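Local coordinates for protein probable glutamine synthetase (Pseudomonas aeruginosa, PDB 4HPP) that is a probable glutamine synthetase, an oligomeric metal-binding protein of that family with an N-terminal domain and a larger catalytic domain, at residues A[11-14]-A[20-23]; A[396-399]-A[403-406]; A[157-162]-A[207-212]. All coordinates share one frame; numbering follows the deposited sequence.

Interaction 1 (A[11-14]-A[20-23]); sequences SFVT and ITRG
R22 pairs with T14 across a beta hairpin of the N-terminal domain, and its guanidinium is the flat group beside the pair. The I20 CG2 methyl lies over one face of it, 3.4 Å above the plane and offset toward the rim. R22 NH1 and NH2 form salt bridges with D16 and D52, and NE hydrogen-bonds A147 O of a second subunit. The hairpin joins strands 9-15 and 21-27 in antiparallel register. T14 and R22 are a hydrogen-bonded pair. T14 N reaches R22 O at 2.8 Å, and R22 N returns the bond to T14 O with an N-H...O angle of 165°. Each carbonyl also receives a CA-H contact. V13 CA lies 3.0 Å from R22 O, and T21 CA lies 3.2 Å from T14 O. The side chains of T14 and R22 share one face of the sheet, where both touch W41. V13 is matched with G23 as a non-hydrogen-bonded pair. Its side chain instead meets that of T21, diagonally across the ladder. In T21 the methyl, not the hydroxyl, is anti to the backbone N, and T21 CG2 rests 3.7 Å from V13 CB.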
ATOM      1  N   SER A  11      -3.467  31.398  17.833  1.00 39.35           N
ATOM      2  CA  SER A  11      -3.492  32.509  16.906  1.00 41.05           C
ATOM      3  C   SER A  11      -4.302  33.718  17.370  1.00 43.52           C
ATOM      4  O   SER A  11      -5.323  33.573  17.996  1.00 50.27           O
ATOM      5  CB  SER A  11      -4.000  32.049  15.542  1.00 43.89           C
ATOM      6  OG  SER A  11      -2.960  31.500  14.743  1.00 46.82           O
ATOM      7  N   PHE A  12      -3.813  34.922  17.076  1.00 51.61           N
ATOM      8  CA  PHE A  12      -4.615  36.143  17.079  1.00 50.36           C
ATOM      9  C   PHE A  12      -5.010  36.421  15.596  1.00 52.11           C
ATOM     10  O   PHE A  12      -4.143  36.517  14.708  1.00 47.15           O
ATOM     11  CB  PHE A  12      -3.830  37.364  17.620  1.00 46.62           C
ATOM     12  CG  PHE A  12      -3.292  37.210  19.012  1.00 46.16           C
ATOM     13  CD1 PHE A  12      -3.862  36.298  19.933  1.00 47.17           C
ATOM     14  CD2 PHE A  12      -2.218  38.000  19.446  1.00 49.75           C
ATOM     15  CE1 PHE A  12      -3.361  36.175  21.224  1.00 41.11           C
ATOM     16  CE2 PHE A  12      -1.707  37.876  20.771  1.00 45.68           C
ATOM     17  CZ  PHE A  12      -2.273  36.949  21.637  1.00 44.01           C
ATOM     18  N   VAL A  13      -6.315  36.551  15.356  1.00 48.01           N
ATOM     19  CA  VAL A  13      -6.851  36.806  14.036  1.00 42.43           C
ATOM     20  C   VAL A  13      -7.614  38.110  13.867  1.00 43.60           C
ATOM     21  O   VAL A  13      -8.152  38.681  14.828  1.00 46.78           O
ATOM     22  CB  VAL A  13      -7.742  35.655  13.576  1.00 42.25           C
ATOM     23  CG1 VAL A  13      -6.965  34.363  13.622  1.00 40.78           C
ATOM     24  CG2 VAL A  13      -8.991  35.535  14.431  1.00 45.98           C
ATOM     25  N   THR A  14      -7.671  38.569  12.620  1.00 42.44           N
ATOM     26  CA  THR A  14      -8.601  39.622  12.228  1.00 39.32           C
ATOM     27  C   THR A  14      -9.158  39.171  10.920  1.00 46.49           C
ATOM     28  O   THR A  14      -8.496  38.413  10.191  1.00 47.08           O
ATOM     29  CB  THR A  14      -7.898  40.959  12.042  1.00 40.13           C
ATOM     30  OG1 THR A  14      -8.868  41.985  11.760  1.00 41.05           O
ATOM     31  CG2 THR A  14      -6.802  40.838  11.002  1.00 33.67           C
ATOM     32  N   ILE A  20     -11.131  37.815   4.378  1.00 41.03           N
ATOM     33  CA  ILE A  20     -10.102  36.833   4.779  1.00 40.33           C
ATOM     34  C   ILE A  20      -9.691  37.000   6.246  1.00 44.54           C
ATOM     35  O   ILE A  20      -9.486  38.133   6.710  1.00 50.12           O
ATOM     36  CB  ILE A  20      -8.838  36.945   3.878  1.00 41.61           C
ATOM     37  CG1 ILE A  20      -9.081  36.345   2.493  1.00 47.49           C
ATOM     38  CG2 ILE A  20      -7.736  36.019   4.367  1.00 42.55           C
ATOM     39  CD1 ILE A  20     -10.151  37.035   1.708  1.00 48.72           C
ATOM     40  N   THR A  21      -9.541  35.883   6.971  1.00 43.10           N
ATOM     41  CA  THR A  21      -9.110  35.873   8.389  1.00 39.08           C
ATOM     42  C   THR A  21      -7.654  35.523   8.435  1.00 38.11           C
ATOM     43  O   THR A  21      -7.263  34.444   7.968  1.00 36.16           O
ATOM     44  CB  THR A  21      -9.829  34.769   9.152  1.00 37.96           C
ATOM     45  OG1 THR A  21     -11.157  34.763   8.711  1.00 43.45           O
ATOM     46  CG2 THR A  21      -9.854  34.955  10.617  1.00 42.19           C
ATOM     47  N   ARG A  22      -6.877  36.402   9.053  1.00 40.61           N
ATOM     48  CA  ARG A  22      -5.431  36.406   9.036  1.00 37.82           C
ATOM     49  C   ARG A  22      -4.936  36.563  10.467  1.00 42.78           C
ATOM     50  O   ARG A  22      -5.658  37.122  11.299  1.00 38.29           O
ATOM     51  CB  ARG A  22      -4.993  37.605   8.209  1.00 38.20           C
ATOM     52  CG  ARG A  22      -5.259  37.376   6.713  1.00 43.45           C
ATOM     53  CD  ARG A  22      -5.417  38.629   5.855  1.00 39.09           C
ATOM     54  NE  ARG A  22      -4.746  38.306   4.622  1.00 42.43           N
ATOM     55  CZ  ARG A  22      -5.197  38.464   3.365  1.00 40.73           C
ATOM     56  NH1 ARG A  22      -6.319  39.074   3.031  1.00 40.06           N
ATOM     57  NH2 ARG A  22      -4.439  38.041   2.406  1.00 44.46           N
ATOM     58  N   GLY A  23      -3.727  36.079  10.773  1.00 42.73           N
ATOM     59  CA  GLY A  23      -3.162  36.384  12.057  1.00 36.54           C
ATOM     60  C   GLY A  23      -1.794  35.805  12.219  1.00 42.29           C
ATOM     61  O   GLY A  23      -1.124  35.490  11.226  1.00 37.22           O
TER

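Interaction 2 (A[396-399]-A[403-406]); sequences DCLQ and ALCA
L398 touches both L404 and C405 where two consecutive short helices of the catalytic domain are joined by a short link. Helix 391-399 ends here, and helix 402-405 follows. One branch of L398 carries the side-chain contact. Its CD2 methyl lies 3.8 Å from C405 SG and 4.0 Å from L404 CD2. The two leucine side chains cross at about a right angle and meet through these CD2 methyls. L398 has its CG roughly anti to the backbone N (chi1 -151°), which carries the CD2 branch to the second helix. The CB of L404 and that of C405 point toward helix 391-399. C405 SG lies beside the L398 CD2 methyl. SG also sits very close to the L398 carbonyl oxygen, but that approach is doubtful. The contact is apolar and small, with 136 Å² buried in all.

Longer helices surround the pair. L398 also packs on L413 and L417 of helix 410-427 and on A279 of helix 261-281, while L404 rests on A276 of helix 261-281 and I351 of helix 342-358. R421 NH2 forms a salt bridge with D396 OD1 and a hydrogen bond with Q399 OE1, which ties the end of helix 391-399 to helix 410-427. D401, just before helix 402-405, accepts a hydrogen bond at OD2 from L404 N.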
ATOM      1  N   ASP A 396     -20.139  52.293  -7.418  1.00 63.61           N
ATOM      2  CA  ASP A 396     -20.842  53.522  -7.785  1.00 70.26           C
ATOM      3  C   ASP A 396     -21.890  53.792  -6.714  1.00 71.18           C
ATOM      4  O   ASP A 396     -21.817  54.824  -6.062  1.00 78.52           O
ATOM      5  CB  ASP A 396     -21.483  53.458  -9.190  1.00 69.36           C
ATOM      6  CG  ASP A 396     -20.469  53.162 -10.284  1.00 71.52           C
ATOM      7  OD1 ASP A 396     -19.258  53.395 -10.066  1.00 65.95           O
ATOM      8  OD2 ASP A 396     -20.874  52.673 -11.356  1.00 79.15           O
ATOM      9  N   CYS A 397     -22.808  52.846  -6.484  1.00 69.83           N
ATOM     10  CA  CYS A 397     -23.936  53.094  -5.571  1.00 62.80           C
ATOM     11  C   CYS A 397     -23.529  53.523  -4.195  1.00 60.17           C
ATOM     12  O   CYS A 397     -24.193  54.350  -3.591  1.00 72.68           O
ATOM     13  CB  CYS A 397     -24.819  51.875  -5.406  1.00 62.74           C
ATOM     14  SG  CYS A 397     -25.609  51.218  -6.883  1.00 61.38           S
ATOM     15  N   LEU A 398     -22.473  52.915  -3.674  1.00 64.86           N
ATOM     16  CA  LEU A 398     -21.976  53.202  -2.324  1.00 60.29           C
ATOM     17  C   LEU A 398     -21.429  54.618  -2.240  1.00 69.48           C
ATOM     18  O   LEU A 398     -21.546  55.308  -1.207  1.00 70.13           O
ATOM     19  CB  LEU A 398     -20.812  52.274  -2.007  1.00 53.60           C
ATOM     20  CG  LEU A 398     -20.465  51.811  -0.585  1.00 53.41           C
ATOM     21  CD1 LEU A 398     -18.967  51.585  -0.548  1.00 54.60           C
ATOM     22  CD2 LEU A 398     -20.958  52.641   0.605  1.00 46.30           C
ATOM     23  N   GLN A 399     -20.770  55.033  -3.319  1.00 72.77           N
ATOM     24  CA  GLN A 399     -20.169  56.354  -3.355  1.00 75.68           C
ATOM     25  C   GLN A 399     -21.294  57.442  -3.339  1.00 77.61           C
ATOM     26  O   GLN A 399     -21.128  58.484  -2.685  1.00 69.07           O
ATOM     27  CB  GLN A 399     -19.182  56.454  -4.540  1.00 72.40           C
ATOM     28  CG  GLN A 399     -17.854  55.698  -4.359  1.00 74.42           C
ATOM     29  CD  GLN A 399     -17.105  55.432  -5.689  1.00 82.65           C
ATOM     30  OE1 GLN A 399     -16.152  54.642  -5.749  1.00 80.37           O
ATOM     31  NE2 GLN A 399     -17.544  56.090  -6.755  1.00 69.25           N
ATOM     32  N   ALA A 403     -25.553  59.478   2.722  1.00 55.48           N
ATOM     33  CA  ALA A 403     -26.112  59.244   4.050  1.00 64.02           C
ATOM     34  C   ALA A 403     -25.381  58.051   4.728  1.00 66.63           C
ATOM     35  O   ALA A 403     -24.952  58.147   5.897  1.00 73.30           O
ATOM     36  CB  ALA A 403     -27.611  59.031   3.985  1.00 58.46           C
ATOM     37  N   LEU A 404     -25.202  56.958   3.978  1.00 60.56           N
ATOM     38  CA  LEU A 404     -24.584  55.740   4.526  1.00 62.64           C
ATOM     39  C   LEU A 404     -23.072  55.913   4.745  1.00 61.10           C
ATOM     40  O   LEU A 404     -22.577  55.664   5.862  1.00 62.10           O
ATOM     41  CB  LEU A 404     -24.905  54.519   3.654  1.00 54.98           C
ATOM     42  CG  LEU A 404     -24.337  53.142   4.056  1.00 56.35           C
ATOM     43  CD1 LEU A 404     -25.239  52.468   5.068  1.00 52.14           C
ATOM     44  CD2 LEU A 404     -24.210  52.248   2.841  1.00 44.44           C
ATOM     45  N   CYS A 405     -22.376  56.388   3.705  1.00 50.60           N
ATOM     46  CA  CYS A 405     -20.951  56.618   3.744  1.00 52.08           C
ATOM     47  C   CYS A 405     -20.595  57.377   4.965  1.00 57.04           C
ATOM     48  O   CYS A 405     -19.588  57.088   5.614  1.00 75.86           O
ATOM     49  CB  CYS A 405     -20.478  57.414   2.547  1.00 49.21           C
ATOM     50  SG  CYS A 405     -20.553  56.372   1.113  1.00 69.36           S
ATOM     51  N   ALA A 406     -21.413  58.354   5.292  1.00 56.48           N
ATOM     52  CA  ALA A 406     -21.097  59.208   6.408  1.00 62.44           C
ATOM     53  C   ALA A 406     -21.038  58.432   7.731  1.00 69.22           C
ATOM     54  O   ALA A 406     -20.396  58.897   8.662  1.00 77.82           O
ATOM     55  CB  ALA A 406     -22.095  60.354   6.503  1.00 60.69           C
TER

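Interaction 3 (A[157-162]-A[207-212]); sequences GQFPGW and EVTREV
Two helices of the catalytic domain pack together here through a small apolar core: the start of helix 159-169 and the second half of helix 196-216. F159, W162, T209 and V212 make the contact, and all four are buried. V212 makes most of the contact from helix 196-216. Its CB points toward helix 159-169, and its side chain meets both F159 and W162, which lie three residues apart. With V212 CG1 anti to the backbone N (chi1 175°), this methyl comes within 3.5 Å of F159 CE1. It approaches the ring obliquely. F159 CD1 is 3.6 Å from V212 CG1. The same methyl touches the W162 side chain only at its base, with V212 CG1 4.1 Å from W162 CB. The indole leads away from helix 196-216. The second methyl, V212 CG2, lies 4.0 Å from W162 O.

T209 sits three residues before V212 and uses its methyl. T209 CG2 meets the edge of the F159 ring near its plane, 4.0 Å from F159 CZ. Its hydroxyl turns instead to the helix backbone and bonds V205 O. F159 is thus met at CE1 by valine and at CZ by threonine. The ring is carried there by CG lying anti to the backbone N (chi1 175°).

The start of helix 159-169 is covered further by a third subunit, whose L9 touches P160 and whose P6 touches W162. Within the chain, F159 packs on F134 and L136 of strand 124-137, and T209 also rests on F134, so both helices meet the same strand.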
ATOM      1  N   GLY A 157     -20.228  10.906   4.801  1.00 33.86           N
ATOM      2  CA  GLY A 157     -19.515  10.009   5.716  1.00 45.78           C
ATOM      3  C   GLY A 157     -19.538  10.547   7.155  1.00 39.72           C
ATOM      4  O   GLY A 157     -20.597  10.941   7.636  1.00 35.35           O
ATOM      5  N   GLN A 158     -18.353  10.636   7.762  1.00 37.25           N
ATOM      6  CA  GLN A 158     -18.168  11.166   9.159  1.00 44.19           C
ATOM      7  C   GLN A 158     -18.080  12.721   9.275  1.00 42.59           C
ATOM      8  O   GLN A 158     -17.934  13.274  10.396  1.00 35.62           O
ATOM      9  CB  GLN A 158     -16.933  10.505   9.872  1.00 39.58           C
ATOM     10  CG  GLN A 158     -17.036   8.990  10.072  1.00 41.15           C
ATOM     11  CD  GLN A 158     -15.762   8.174   9.788  1.00 46.70           C
ATOM     12  OE1 GLN A 158     -14.637   8.593  10.084  1.00 51.03           O
ATOM     13  NE2 GLN A 158     -15.950   6.971   9.240  1.00 45.11           N
ATOM     14  N   PHE A 159     -18.149  13.401   8.134  1.00 34.58           N
ATOM     15  CA  PHE A 159     -17.941  14.859   8.083  1.00 36.32           C
ATOM     16  C   PHE A 159     -19.039  15.601   8.821  1.00 35.86           C
ATOM     17  O   PHE A 159     -18.735  16.371   9.728  1.00 51.38           O
ATOM     18  CB  PHE A 159     -17.794  15.414   6.632  1.00 37.56           C
ATOM     19  CG  PHE A 159     -17.701  16.914   6.583  1.00 35.67           C
ATOM     20  CD1 PHE A 159     -16.493  17.550   6.895  1.00 32.29           C
ATOM     21  CD2 PHE A 159     -18.825  17.682   6.286  1.00 32.57           C
ATOM     22  CE1 PHE A 159     -16.413  18.916   6.917  1.00 32.77           C
ATOM     23  CE2 PHE A 159     -18.757  19.039   6.316  1.00 33.38           C
ATOM     24  CZ  PHE A 159     -17.548  19.663   6.628  1.00 35.59           C
ATOM     25  N   PRO A 160     -20.323  15.357   8.501  1.00 34.28           N
ATOM     26  CA  PRO A 160     -21.325  16.140   9.276  1.00 35.42           C
ATOM     27  C   PRO A 160     -21.223  15.921  10.804  1.00 42.16           C
ATOM     28  O   PRO A 160     -21.243  16.920  11.554  1.00 39.34           O
ATOM     29  CB  PRO A 160     -22.660  15.599   8.774  1.00 33.16           C
ATOM     30  CG  PRO A 160     -22.322  14.813   7.525  1.00 31.11           C
ATOM     31  CD  PRO A 160     -20.969  14.236   7.816  1.00 31.70           C
ATOM     32  N   GLY A 161     -21.112  14.649  11.249  1.00 41.01           N
ATOM     33  CA  GLY A 161     -20.925  14.338  12.699  1.00 36.14           C
ATOM     34  C   GLY A 161     -19.725  15.075  13.280  1.00 34.36           C
ATOM     35  O   GLY A 161     -19.807  15.672  14.347  1.00 31.88           O
ATOM     36  N   TRP A 162     -18.625  15.130  12.539  1.00 39.61           N
ATOM     37  CA  TRP A 162     -17.407  15.817  13.028  1.00 38.35           C
ATOM     38  C   TRP A 162     -17.500  17.287  12.866  1.00 41.41           C
ATOM     39  O   TRP A 162     -16.835  18.044  13.555  1.00 45.53           O
ATOM     40  CB  TRP A 162     -16.152  15.336  12.337  1.00 39.33           C
ATOM     41  CG  TRP A 162     -15.526  14.215  13.088  1.00 47.60           C
ATOM     42  CD1 TRP A 162     -15.366  12.910  12.660  1.00 55.07           C
ATOM     43  CD2 TRP A 162     -14.949  14.249  14.442  1.00 47.09           C
ATOM     44  NE1 TRP A 162     -14.740  12.148  13.615  1.00 47.93           N
ATOM     45  CE2 TRP A 162     -14.473  12.892  14.720  1.00 51.77           C
ATOM     46  CE3 TRP A 162     -14.808  15.229  15.430  1.00 47.96           C
ATOM     47  CZ2 TRP A 162     -13.897  12.540  15.961  1.00 46.35           C
ATOM     48  CZ3 TRP A 162     -14.211  14.874  16.645  1.00 42.94           C
ATOM     49  CH2 TRP A 162     -13.773  13.557  16.902  1.00 39.91           C
ATOM     50  N   GLU A 207     -14.219  29.119   9.495  1.00 34.23           N
ATOM     51  CA  GLU A 207     -12.876  28.722   9.686  1.00 36.10           C
ATOM     52  C   GLU A 207     -12.812  27.261  10.172  1.00 43.55           C
ATOM     53  O   GLU A 207     -11.897  26.493   9.765  1.00 44.42           O
ATOM     54  CB  GLU A 207     -12.155  29.740  10.553  1.00 39.95           C
ATOM     55  CG  GLU A 207     -11.976  31.059   9.808  1.00 34.02           C
ATOM     56  CD  GLU A 207     -11.156  30.857   8.552  1.00 34.93           C
ATOM     57  OE1 GLU A 207     -11.552  31.350   7.504  1.00 32.61           O
ATOM     58  OE2 GLU A 207     -10.101  30.208   8.634  1.00 35.29           O
ATOM     59  N   VAL A 208     -13.830  26.861  10.946  1.00 44.16           N
ATOM     60  CA  VAL A 208     -13.906  25.504  11.488  1.00 42.26           C
ATOM     61  C   VAL A 208     -14.349  24.528  10.417  1.00 38.68           C
ATOM     62  O   VAL A 208     -13.766  23.470  10.288  1.00 43.48           O
ATOM     63  CB  VAL A 208     -14.841  25.416  12.718  1.00 43.50           C
ATOM     64  CG1 VAL A 208     -15.077  23.959  13.118  1.00 40.52           C
ATOM     65  CG2 VAL A 208     -14.282  26.215  13.880  1.00 35.77           C
ATOM     66  N   THR A 209     -15.370  24.865   9.639  1.00 40.71           N
ATOM     67  CA  THR A 209     -15.760  24.005   8.481  1.00 39.48           C
ATOM     68  C   THR A 209     -14.556  23.695   7.586  1.00 41.92           C
ATOM     69  O   THR A 209     -14.227  22.498   7.355  1.00 42.76           O
ATOM     70  CB  THR A 209     -16.868  24.618   7.654  1.00 37.24           C
ATOM     71  OG1 THR A 209     -17.945  24.878   8.531  1.00 36.91           O
ATOM     72  CG2 THR A 209     -17.369  23.660   6.564  1.00 37.72           C
ATOM     73  N   ARG A 210     -13.855  24.754   7.176  1.00 37.07           N
ATOM     74  CA  ARG A 210     -12.559  24.596   6.521  1.00 41.11           C
ATOM     75  C   ARG A 210     -11.614  23.618   7.280  1.00 41.24           C
ATOM     76  O   ARG A 210     -11.110  22.660   6.673  1.00 38.08           O
ATOM     77  CB  ARG A 210     -11.887  25.971   6.261  1.00 42.97           C
ATOM     78  CG  ARG A 210     -12.481  26.691   5.076  1.00 43.50           C
ATOM     79  CD  ARG A 210     -12.380  28.191   5.176  1.00 46.26           C
ATOM     80  NE  ARG A 210     -13.187  28.848   4.154  1.00 44.06           N
ATOM     81  CZ  ARG A 210     -13.400  30.171   4.048  1.00 44.04           C
ATOM     82  NH1 ARG A 210     -12.831  31.017   4.878  1.00 33.38           N
ATOM     83  NH2 ARG A 210     -14.152  30.653   3.040  1.00 47.13           N
ATOM     84  N   GLU A 211     -11.384  23.829   8.591  1.00 40.38           N
ATOM     85  CA  GLU A 211     -10.483  22.920   9.367  1.00 32.69           C
ATOM     86  C   GLU A 211     -10.960  21.442   9.450  1.00 30.14           C
ATOM     87  O   GLU A 211     -10.185  20.517   9.328  1.00 32.03           O
ATOM     88  CB  GLU A 211     -10.187  23.498  10.730  1.00 36.52           C
ATOM     89  CG  GLU A 211      -9.339  22.623  11.641  1.00 37.48           C
ATOM     90  CD  GLU A 211      -7.942  22.466  11.145  1.00 39.37           C
ATOM     91  OE1 GLU A 211      -7.195  21.593  11.660  1.00 45.72           O
ATOM     92  OE2 GLU A 211      -7.574  23.244  10.280  1.00 42.59           O
ATOM     93  N   VAL A 212     -12.240  21.209   9.571  1.00 27.21           N
ATOM     94  CA  VAL A 212     -12.718  19.846   9.620  1.00 31.03           C
ATOM     95  C   VAL A 212     -12.431  19.227   8.242  1.00 37.77           C
ATOM     96  O   VAL A 212     -11.744  18.197   8.155  1.00 40.09           O
ATOM     97  CB  VAL A 212     -14.213  19.846  10.043  1.00 31.69           C
ATOM     98  CG1 VAL A 212     -14.815  18.466   9.993  1.00 33.59           C
ATOM     99  CG2 VAL A 212     -14.365  20.382  11.466  1.00 30.90           C
TER

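Along the chain interaction 1 comes first, then interaction 3, then interaction 2. Interaction 1 lies in the N-terminal domain, the other two in the catalytic domain. Interactions 1 and 3 have centres about 20 Å apart and touch through packing of T21 OG1 on E207 OE1, 3.6 Å apart. There the hairpin of strands 9-15 and 21-27 meets helix 196-216, and both contacts also face the second subunit. Interaction 2 stands apart, with its centre about 28 Å from that of interaction 1 and about 39 Å from that of interaction 3. No other chain of the six-chain assembly touches it. Two contacts therefore lie at subunit interfaces, and one within the chain's own helical packing.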